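Local coordinates for protein superoxide dismutase (Anaplasma phagocytophilum, PDB 3JS4) that probably catalyses the dismutation of superoxide radicals into oxygen and hydrogen peroxide, using an iron ion that is alternately reduced and oxidised, at residues A[101-106]-A[214-219]; A[105-110]-A[181-186]; A[136-141]-A[149-154]. All coordinates share one frame; numbering follows the deposited sequence.

Overall arrangement
Contacts 1 and 2 lie close together, their centres about 4 Å apart, and both start from the end of helix 89-106. Contact 1 ties that helix to helix 214-223, and contact 2 ties the turn after it to strand 179-186. Contact 3, about 12 Å from contact 2 and 14 Å from contact 1 between centres, packs helix 131-144 on strand 149-156, the central strand of the three-stranded antiparallel sheet and neighbour of 179-186. Along the chain it is nested inside the loops closed by the other two. Contacts 1 and 2 thus fasten the alpha-hairpin domain to the C-terminal domain and carry iron ligands from each, whereas contact 3 is internal to the latter.

Contact 1: residues A[101-106]-A[214-219]; sequences HDFYWQ and WDFVLG. With FE (Fe (III) ion), chain E.
Phe-216 reaches from helix 214-223 to the C-terminal end of helix 89-106 and meets Phe-103 and Gln-106 there, a junction between the alpha-hairpin and C-terminal domains of the iron/manganese superoxide dismutase fold. The two phenylalanines form a T-shaped (edge-to-face) pair. The CE2 and CZ edge of Phe-216 points at the face of Phe-103, with centroids 5.2 Å apart and planes at 70°. The closest atoms are Phe-216 CE2 and Phe-103 CE1, at 3.7 Å. One face of the Phe-216 ring is covered by Gln-106, whose CB makes a CH-pi contact 3.7 Å from the ring centroid, only 16° off the normal. The root of the same ring, CG of Phe-216, lies 3.4 Å from the backbone O of Gln-106, so this residue touches both ends of the ring.

Phe-216 already leaves its backbone in the direction of helix 89-106, and with CG anti to the backbone N (chi1 -172°) the ring lies between the two backbones, where the CA atoms of Phe-216 and Gln-106 are 6.8 Å apart. Phe-103 is placed in turn by stacking with Trp-99, a turn earlier on its helix, and by Pro-181 and Thr-184 of strand 179-186, while a salt bridge from Asp-215 to Lys-109 adds a second, charged link between the same two regions.

Away from the ring pair, helix 89-106 carries the iron ligand His-101; His-45, Asp-186, His-190 and a water 2.2 Å from the iron ion complete the coordination sphere. Gln-97 O is hydrogen-bonded to ND1 of His-101, fixing the rotation of an imidazole whose NE2 binds the iron ion at 2.2 Å.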
# COMPACT_ATOMS: atom_id res chain seq x y z
N HIS A 101 -4.37 0.06 3.31
CA HIS A 101 -4.80 -1.32 3.10
C HIS A 101 -5.62 -1.47 1.81
O HIS A 101 -5.44 -2.44 1.07
CB HIS A 101 -5.57 -1.86 4.32
CG HIS A 101 -4.68 -2.21 5.47
ND1 HIS A 101 -4.24 -1.26 6.38
CD2 HIS A 101 -4.07 -3.37 5.82
CE1 HIS A 101 -3.46 -1.85 7.27
NE2 HIS A 101 -3.31 -3.12 6.94
N ASP A 102 -6.49 -0.50 1.51
CA ASP A 102 -7.26 -0.56 0.26
C ASP A 102 -6.25 -0.62 -0.89
O ASP A 102 -6.40 -1.42 -1.83
CB ASP A 102 -8.18 0.68 0.05
CG ASP A 102 -9.43 0.70 0.94
OD1 ASP A 102 -9.82 -0.31 1.57
OD2 ASP A 102 -10.07 1.78 1.00
N PHE A 103 -5.21 0.21 -0.82
CA PHE A 103 -4.19 0.29 -1.88
C PHE A 103 -3.41 -1.02 -1.97
O PHE A 103 -3.08 -1.50 -3.07
CB PHE A 103 -3.21 1.43 -1.57
CG PHE A 103 -2.55 2.03 -2.80
CD1 PHE A 103 -3.29 2.80 -3.69
CD2 PHE A 103 -1.20 1.83 -3.06
CE1 PHE A 103 -2.70 3.35 -4.83
CE2 PHE A 103 -0.59 2.38 -4.18
CZ PHE A 103 -1.35 3.16 -5.07
N TYR A 104 -3.12 -1.60 -0.80
CA TYR A 104 -2.35 -2.85 -0.72
C TYR A 104 -3.11 -3.97 -1.42
O TYR A 104 -2.51 -4.75 -2.17
CB TYR A 104 -2.16 -3.19 0.76
CG TYR A 104 -1.53 -4.51 1.11
CD1 TYR A 104 -0.26 -4.87 0.62
CD2 TYR A 104 -2.17 -5.39 2.01
CE1 TYR A 104 0.34 -6.07 1.00
CE2 TYR A 104 -1.57 -6.57 2.40
CZ TYR A 104 -0.32 -6.91 1.91
OH TYR A 104 0.24 -8.09 2.29
N TRP A 105 -4.41 -4.11 -1.14
CA TRP A 105 -5.14 -5.20 -1.77
C TRP A 105 -5.17 -5.07 -3.29
O TRP A 105 -5.12 -6.09 -4.00
CB TRP A 105 -6.58 -5.37 -1.22
CG TRP A 105 -6.65 -5.48 0.30
CD1 TRP A 105 -7.36 -4.67 1.15
CD2 TRP A 105 -5.98 -6.44 1.13
NE1 TRP A 105 -7.18 -5.07 2.44
CE2 TRP A 105 -6.35 -6.16 2.46
CE3 TRP A 105 -5.14 -7.54 0.86
CZ2 TRP A 105 -5.89 -6.92 3.55
CZ3 TRP A 105 -4.66 -8.29 1.93
CH2 TRP A 105 -5.04 -7.97 3.27
N GLN A 106 -5.30 -3.84 -3.79
CA GLN A 106 -5.28 -3.60 -5.23
C GLN A 106 -3.90 -3.83 -5.86
O GLN A 106 -3.79 -4.04 -7.08
CB GLN A 106 -5.76 -2.17 -5.55
CG GLN A 106 -7.10 -1.82 -4.95
CD GLN A 106 -7.51 -0.39 -5.24
OE1 GLN A 106 -7.34 0.50 -4.39
NE2 GLN A 106 -8.03 -0.16 -6.44
N TRP A 214 1.04 -5.81 -11.65
CA TRP A 214 1.55 -4.86 -12.63
C TRP A 214 0.43 -4.16 -13.40
O TRP A 214 0.62 -3.06 -13.87
CB TRP A 214 2.50 -5.55 -13.61
CG TRP A 214 3.84 -5.93 -13.08
CD1 TRP A 214 4.34 -7.20 -12.96
CD2 TRP A 214 4.88 -5.04 -12.64
NE1 TRP A 214 5.63 -7.16 -12.46
CE2 TRP A 214 5.98 -5.85 -12.25
CE3 TRP A 214 4.99 -3.65 -12.52
CZ2 TRP A 214 7.17 -5.32 -11.75
CZ3 TRP A 214 6.19 -3.11 -12.02
CH2 TRP A 214 7.26 -3.94 -11.66
N ASP A 215 -0.74 -4.81 -13.54
CA ASP A 215 -1.88 -4.15 -14.21
C ASP A 215 -2.30 -2.91 -13.41
O ASP A 215 -2.72 -1.90 -13.99
CB ASP A 215 -3.10 -5.08 -14.35
CG ASP A 215 -2.77 -6.43 -14.99
OD1 ASP A 215 -1.78 -6.51 -15.76
OD2 ASP A 215 -3.50 -7.42 -14.71
N PHE A 216 -2.22 -3.00 -12.08
CA PHE A 216 -2.57 -1.85 -11.24
C PHE A 216 -1.58 -0.69 -11.46
O PHE A 216 -1.99 0.43 -11.77
CB PHE A 216 -2.67 -2.27 -9.77
CG PHE A 216 -3.22 -1.19 -8.86
CD1 PHE A 216 -4.52 -0.71 -9.03
CD2 PHE A 216 -2.44 -0.68 -7.82
CE1 PHE A 216 -5.04 0.28 -8.18
CE2 PHE A 216 -2.94 0.30 -6.97
CZ PHE A 216 -4.23 0.78 -7.14
N VAL A 217 -0.29 -0.98 -11.32
CA VAL A 217 0.79 -0.02 -11.58
C VAL A 217 0.63 0.70 -12.92
O VAL A 217 0.60 1.94 -12.97
CB VAL A 217 2.15 -0.74 -11.56
CG1 VAL A 217 3.28 0.25 -11.79
CG2 VAL A 217 2.34 -1.49 -10.24
N LEU A 218 0.54 -0.09 -14.00
CA LEU A 218 0.37 0.43 -15.35
C LEU A 218 -0.86 1.29 -15.48
O LEU A 218 -0.78 2.42 -15.99
CB LEU A 218 0.34 -0.72 -16.37
CG LEU A 218 0.17 -0.37 -17.85
CD1 LEU A 218 1.31 0.54 -18.35
CD2 LEU A 218 0.07 -1.65 -18.71
N GLY A 219 -1.99 0.77 -15.00
CA GLY A 219 -3.26 1.47 -15.05
C GLY A 219 -3.21 2.84 -14.38
O GLY A 219 -3.79 3.80 -14.90
FE FE E . -1.60 -4.34 7.61
O HOH W 1 -0.61 -2.46 8.33

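Contact 2: residues A[105-110]-A[181-186]; sequences WQSMKP and PLATMD. With FE (Fe (III) ion), chain E.
Strand 179-186, within this chain an edge strand of the antiparallel sheet in the C-terminal domain, meets Ser-107, the first residue of the loop after helix 89-106. The contact is narrow and almost entirely made by one serine. Ser-107 OG accepts a hydrogen bond from Thr-184 N, 3.0 Å away and fairly straight at 157°. The hydroxyl lies beside its own backbone N (chi1 -69°) and gives its proton to Phe-103 O, one helical turn back, so a single oxygen joins the carbonyl end of the helix to the strand. Around this bond the fit is close: Ser-107 OG sits 3.3 Å from Ala-183 CA and 3.6 Å from Ala-183 CB. Ser-107 CB comes to 3.4 Å from Thr-184 O, a buried carbonyl oxygen that has no partner in the model.

The same strand ends in the metal site. Asp-186 OD2 binds the iron ion at 2.0 Å, while OD1 takes a hydrogen bond from Trp-188 N and a weak one from the iron-bound water. The carboxylate, two residues after Thr-184, is thus held at OD2 by the metal and at OD1 chiefly by Trp-188 N.

Leu-182 and Ala-183 lie together opposite Leu-153 in a classic beta bulge, just before the strand residue that Ser-107 grips. On the sheet side Thr-184 OG1 bonds to Val-151 O of the adjacent strand 149-156; helix 214-223 packs on Ser-107 through Phe-216 and on Ala-183 through Val-217, and helix 200-211 covers Met-185 and Met-108.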
# COMPACT_ATOMS: atom_id res chain seq x y z
N TRP A 105 -4.41 -4.11 -1.14
CA TRP A 105 -5.14 -5.20 -1.77
C TRP A 105 -5.17 -5.07 -3.29
O TRP A 105 -5.12 -6.09 -4.00
CB TRP A 105 -6.58 -5.37 -1.22
CG TRP A 105 -6.65 -5.48 0.30
CD1 TRP A 105 -7.36 -4.67 1.15
CD2 TRP A 105 -5.98 -6.44 1.13
NE1 TRP A 105 -7.18 -5.07 2.44
CE2 TRP A 105 -6.35 -6.16 2.46
CE3 TRP A 105 -5.14 -7.54 0.86
CZ2 TRP A 105 -5.89 -6.92 3.55
CZ3 TRP A 105 -4.66 -8.29 1.93
CH2 TRP A 105 -5.04 -7.97 3.27
N GLN A 106 -5.30 -3.84 -3.79
CA GLN A 106 -5.28 -3.60 -5.23
C GLN A 106 -3.90 -3.83 -5.86
O GLN A 106 -3.79 -4.04 -7.08
CB GLN A 106 -5.76 -2.17 -5.55
CG GLN A 106 -7.10 -1.82 -4.95
CD GLN A 106 -7.51 -0.39 -5.24
OE1 GLN A 106 -7.34 0.50 -4.39
NE2 GLN A 106 -8.03 -0.16 -6.44
N SER A 107 -2.86 -3.79 -5.02
CA SER A 107 -1.47 -3.95 -5.42
C SER A 107 -1.07 -5.42 -5.61
O SER A 107 0.09 -5.73 -5.87
CB SER A 107 -0.57 -3.28 -4.37
OG SER A 107 -0.73 -1.85 -4.41
N MET A 108 -2.02 -6.33 -5.45
CA MET A 108 -1.75 -7.75 -5.61
C MET A 108 -2.89 -8.34 -6.42
O MET A 108 -3.95 -7.74 -6.53
CB MET A 108 -1.68 -8.44 -4.24
CG MET A 108 -0.64 -7.85 -3.26
SD MET A 108 -0.49 -8.75 -1.70
CE MET A 108 -1.99 -8.22 -0.83
N LYS A 109 -2.65 -9.52 -7.01
CA LYS A 109 -3.70 -10.32 -7.65
C LYS A 109 -3.31 -11.79 -7.62
O LYS A 109 -2.13 -12.12 -7.45
CB LYS A 109 -3.95 -9.86 -9.09
CG LYS A 109 -2.76 -10.01 -10.06
CD LYS A 109 -3.22 -9.68 -11.49
CE LYS A 109 -2.10 -9.93 -12.50
NZ LYS A 109 -2.63 -9.82 -13.87
N PRO A 110 -4.29 -12.70 -7.78
CA PRO A 110 -3.90 -14.09 -8.04
C PRO A 110 -3.09 -14.16 -9.33
O PRO A 110 -3.35 -13.38 -10.26
CB PRO A 110 -5.26 -14.81 -8.24
CG PRO A 110 -6.26 -13.96 -7.57
CD PRO A 110 -5.75 -12.54 -7.66
N PRO A 181 1.77 7.49 -5.78
CA PRO A 181 1.89 6.06 -5.41
C PRO A 181 1.31 5.17 -6.50
O PRO A 181 0.28 5.50 -7.08
CB PRO A 181 1.07 5.94 -4.12
CG PRO A 181 0.11 7.10 -4.15
CD PRO A 181 0.76 8.20 -4.96
N LEU A 182 1.97 4.04 -6.74
CA LEU A 182 1.57 3.08 -7.77
C LEU A 182 1.22 1.70 -7.24
O LEU A 182 0.33 1.03 -7.77
CB LEU A 182 2.65 2.95 -8.85
CG LEU A 182 3.17 4.22 -9.53
CD1 LEU A 182 4.35 3.91 -10.47
CD2 LEU A 182 2.05 4.97 -10.28
N ALA A 183 1.97 1.26 -6.22
CA ALA A 183 1.73 -0.02 -5.54
C ALA A 183 2.38 0.00 -4.17
O ALA A 183 3.36 0.73 -3.96
CB ALA A 183 2.28 -1.20 -6.36
N THR A 184 1.85 -0.80 -3.23
CA THR A 184 2.45 -0.88 -1.92
C THR A 184 2.49 -2.33 -1.43
O THR A 184 1.68 -3.17 -1.84
CB THR A 184 1.73 0.03 -0.86
OG1 THR A 184 2.52 0.12 0.34
CG2 THR A 184 0.35 -0.50 -0.48
N MET A 185 3.45 -2.59 -0.56
CA MET A 185 3.61 -3.83 0.17
C MET A 185 3.68 -3.49 1.66
O MET A 185 4.60 -2.79 2.12
CB MET A 185 4.89 -4.53 -0.27
CG MET A 185 5.23 -5.75 0.58
SD MET A 185 6.77 -6.56 0.10
CE MET A 185 8.01 -5.34 0.55
N ASP A 186 2.69 -3.96 2.40
CA ASP A 186 2.62 -3.84 3.86
C ASP A 186 3.78 -4.60 4.49
O ASP A 186 3.94 -5.81 4.25
CB ASP A 186 1.29 -4.48 4.31
CG ASP A 186 0.91 -4.19 5.76
OD1 ASP A 186 1.70 -3.61 6.51
OD2 ASP A 186 -0.20 -4.60 6.15
FE FE E . -1.60 -4.34 7.61
O HOH W 1 -0.61 -2.46 8.33

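Contact 3: residues A[136-141]-A[149-154]; sequences NAFTTS and GWVWLV
Asn-136 O, in the helix that brings Phe-138 and Ser-141 against Val-151, is gripped by two donors of a single residue. Thr-140 N reaches it at 3.0 Å in the ordinary helical bond, and Thr-140 OG1 gives its proton to the same oxygen at 2.7 Å. The two approach from opposite faces of the carbonyl plane, the hydroxyl tilted 31° from it, which ties down the side chain of Thr-140 on the outer surface of the helix.

The other side of helix 131-144 packs on strand 149-156, the central strand of the sheet, to which it runs nearly antiparallel, with the two short axes 8.9 Å apart at closest. Here Val-151 CG1 is the main point of contact. It stands over one face of the Phe-138 ring, 3.8 Å from the centroid and 15° off the normal, a CH-pi contact displaced toward CE2 and CZ. Phe-138 CG, anti to the backbone N (chi1 -158°), carries the ring toward the strand, and of the two valine methyls CG1 is the one over its face. The edge of the ring is turned to the strand backbone, where Leu-153 N lies 4.3 Å from Phe-138 CE2. One turn along the helix, Ser-141 OG lies against the same valine, 3.8 Å from its CG1.

Val-151 faces the helix, whereas Trp-150 and Trp-152 lie on the far side of the strand against helix 89-106, Trp-150 meeting His-101 edge-to-face. Phe-138 also touches Met-185 of strand 179-186 and Phe-134 of its own helix, and Ser-141 touches Val-164 and Ser-166 of strand 161-168. Between these two segments no hydrogen bond is exchanged; the join is CH-pi and van der Waals contact, with the Ser-141 hydroxyl also resting against a methyl group.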
# COMPACT_ATOMS: atom_id res chain seq x y z
N ASN A 136 15.86 -5.77 -6.54
CA ASN A 136 16.84 -5.47 -5.49
C ASN A 136 16.51 -4.24 -4.67
O ASN A 136 16.68 -4.27 -3.46
CB ASN A 136 18.26 -5.40 -6.05
CG ASN A 136 18.77 -6.76 -6.53
OD1 ASN A 136 18.20 -7.81 -6.18
ND2 ASN A 136 19.83 -6.76 -7.33
N ALA A 137 16.00 -3.19 -5.32
CA ALA A 137 15.68 -1.94 -4.63
C ALA A 137 14.45 -2.16 -3.75
O ALA A 137 14.43 -1.72 -2.60
CB ALA A 137 15.42 -0.83 -5.64
N PHE A 138 13.46 -2.85 -4.29
CA PHE A 138 12.24 -3.13 -3.57
C PHE A 138 12.53 -4.00 -2.35
O PHE A 138 12.00 -3.73 -1.27
CB PHE A 138 11.22 -3.81 -4.50
CG PHE A 138 9.79 -3.67 -4.04
CD1 PHE A 138 9.19 -4.65 -3.28
CD2 PHE A 138 9.04 -2.54 -4.39
CE1 PHE A 138 7.85 -4.53 -2.86
CE2 PHE A 138 7.71 -2.41 -3.98
CZ PHE A 138 7.12 -3.41 -3.20
N THR A 139 13.40 -5.01 -2.50
CA THR A 139 13.72 -5.93 -1.40
C THR A 139 14.52 -5.21 -0.31
O THR A 139 14.22 -5.34 0.88
CB THR A 139 14.48 -7.20 -1.91
OG1 THR A 139 13.69 -7.87 -2.90
CG2 THR A 139 14.78 -8.16 -0.76
N THR A 140 15.51 -4.42 -0.73
CA THR A 140 16.36 -3.65 0.17
C THR A 140 15.51 -2.69 1.00
O THR A 140 15.74 -2.48 2.20
CB THR A 140 17.41 -2.86 -0.65
OG1 THR A 140 18.28 -3.80 -1.30
CG2 THR A 140 18.26 -1.92 0.23
N SER A 141 14.54 -2.07 0.32
CA SER A 141 13.69 -1.09 0.97
C SER A 141 12.81 -1.77 2.03
O SER A 141 12.64 -1.26 3.14
CB SER A 141 12.85 -0.34 -0.06
OG SER A 141 11.91 0.51 0.57
N GLY A 149 5.57 -0.58 8.93
CA GLY A 149 5.48 0.35 7.81
C GLY A 149 5.10 -0.24 6.47
O GLY A 149 4.49 -1.31 6.41
N TRP A 150 5.48 0.47 5.41
CA TRP A 150 5.03 0.19 4.05
C TRP A 150 6.17 0.45 3.05
O TRP A 150 6.96 1.38 3.21
CB TRP A 150 3.85 1.12 3.68
CG TRP A 150 2.67 0.96 4.58
CD1 TRP A 150 2.48 1.57 5.79
CD2 TRP A 150 1.53 0.09 4.38
NE1 TRP A 150 1.28 1.15 6.35
CE2 TRP A 150 0.68 0.24 5.51
CE3 TRP A 150 1.14 -0.77 3.35
CZ2 TRP A 150 -0.54 -0.46 5.64
CZ3 TRP A 150 -0.09 -1.46 3.48
CH2 TRP A 150 -0.89 -1.31 4.63
N VAL A 151 6.20 -0.36 1.99
CA VAL A 151 7.09 -0.12 0.85
C VAL A 151 6.24 0.32 -0.35
O VAL A 151 5.20 -0.28 -0.64
CB VAL A 151 7.90 -1.38 0.55
CG1 VAL A 151 8.80 -1.24 -0.68
CG2 VAL A 151 8.71 -1.75 1.79
N TRP A 152 6.67 1.39 -1.02
CA TRP A 152 5.95 1.94 -2.16
C TRP A 152 6.78 1.95 -3.44
O TRP A 152 7.95 2.38 -3.43
CB TRP A 152 5.50 3.39 -1.88
CG TRP A 152 4.80 3.53 -0.56
CD1 TRP A 152 5.38 3.66 0.67
CD2 TRP A 152 3.38 3.52 -0.33
NE1 TRP A 152 4.42 3.73 1.65
CE2 TRP A 152 3.18 3.64 1.07
CE3 TRP A 152 2.26 3.41 -1.17
CZ2 TRP A 152 1.90 3.69 1.65
CZ3 TRP A 152 0.97 3.44 -0.57
CH2 TRP A 152 0.82 3.58 0.81
N LEU A 153 6.17 1.52 -4.55
CA LEU A 153 6.64 1.90 -5.88
C LEU A 153 5.92 3.20 -6.23
O LEU A 153 4.69 3.27 -6.17
CB LEU A 153 6.34 0.81 -6.93
CG LEU A 153 6.73 1.11 -8.39
CD1 LEU A 153 8.25 1.43 -8.48
CD2 LEU A 153 6.36 -0.03 -9.35
N VAL A 154 6.69 4.23 -6.55
CA VAL A 154 6.08 5.53 -6.86
C VAL A 154 6.63 6.09 -8.15
O VAL A 154 7.71 5.68 -8.60
CB VAL A 154 6.32 6.59 -5.74
CG1 VAL A 154 5.76 6.09 -4.41
CG2 VAL A 154 7.83 6.96 -5.62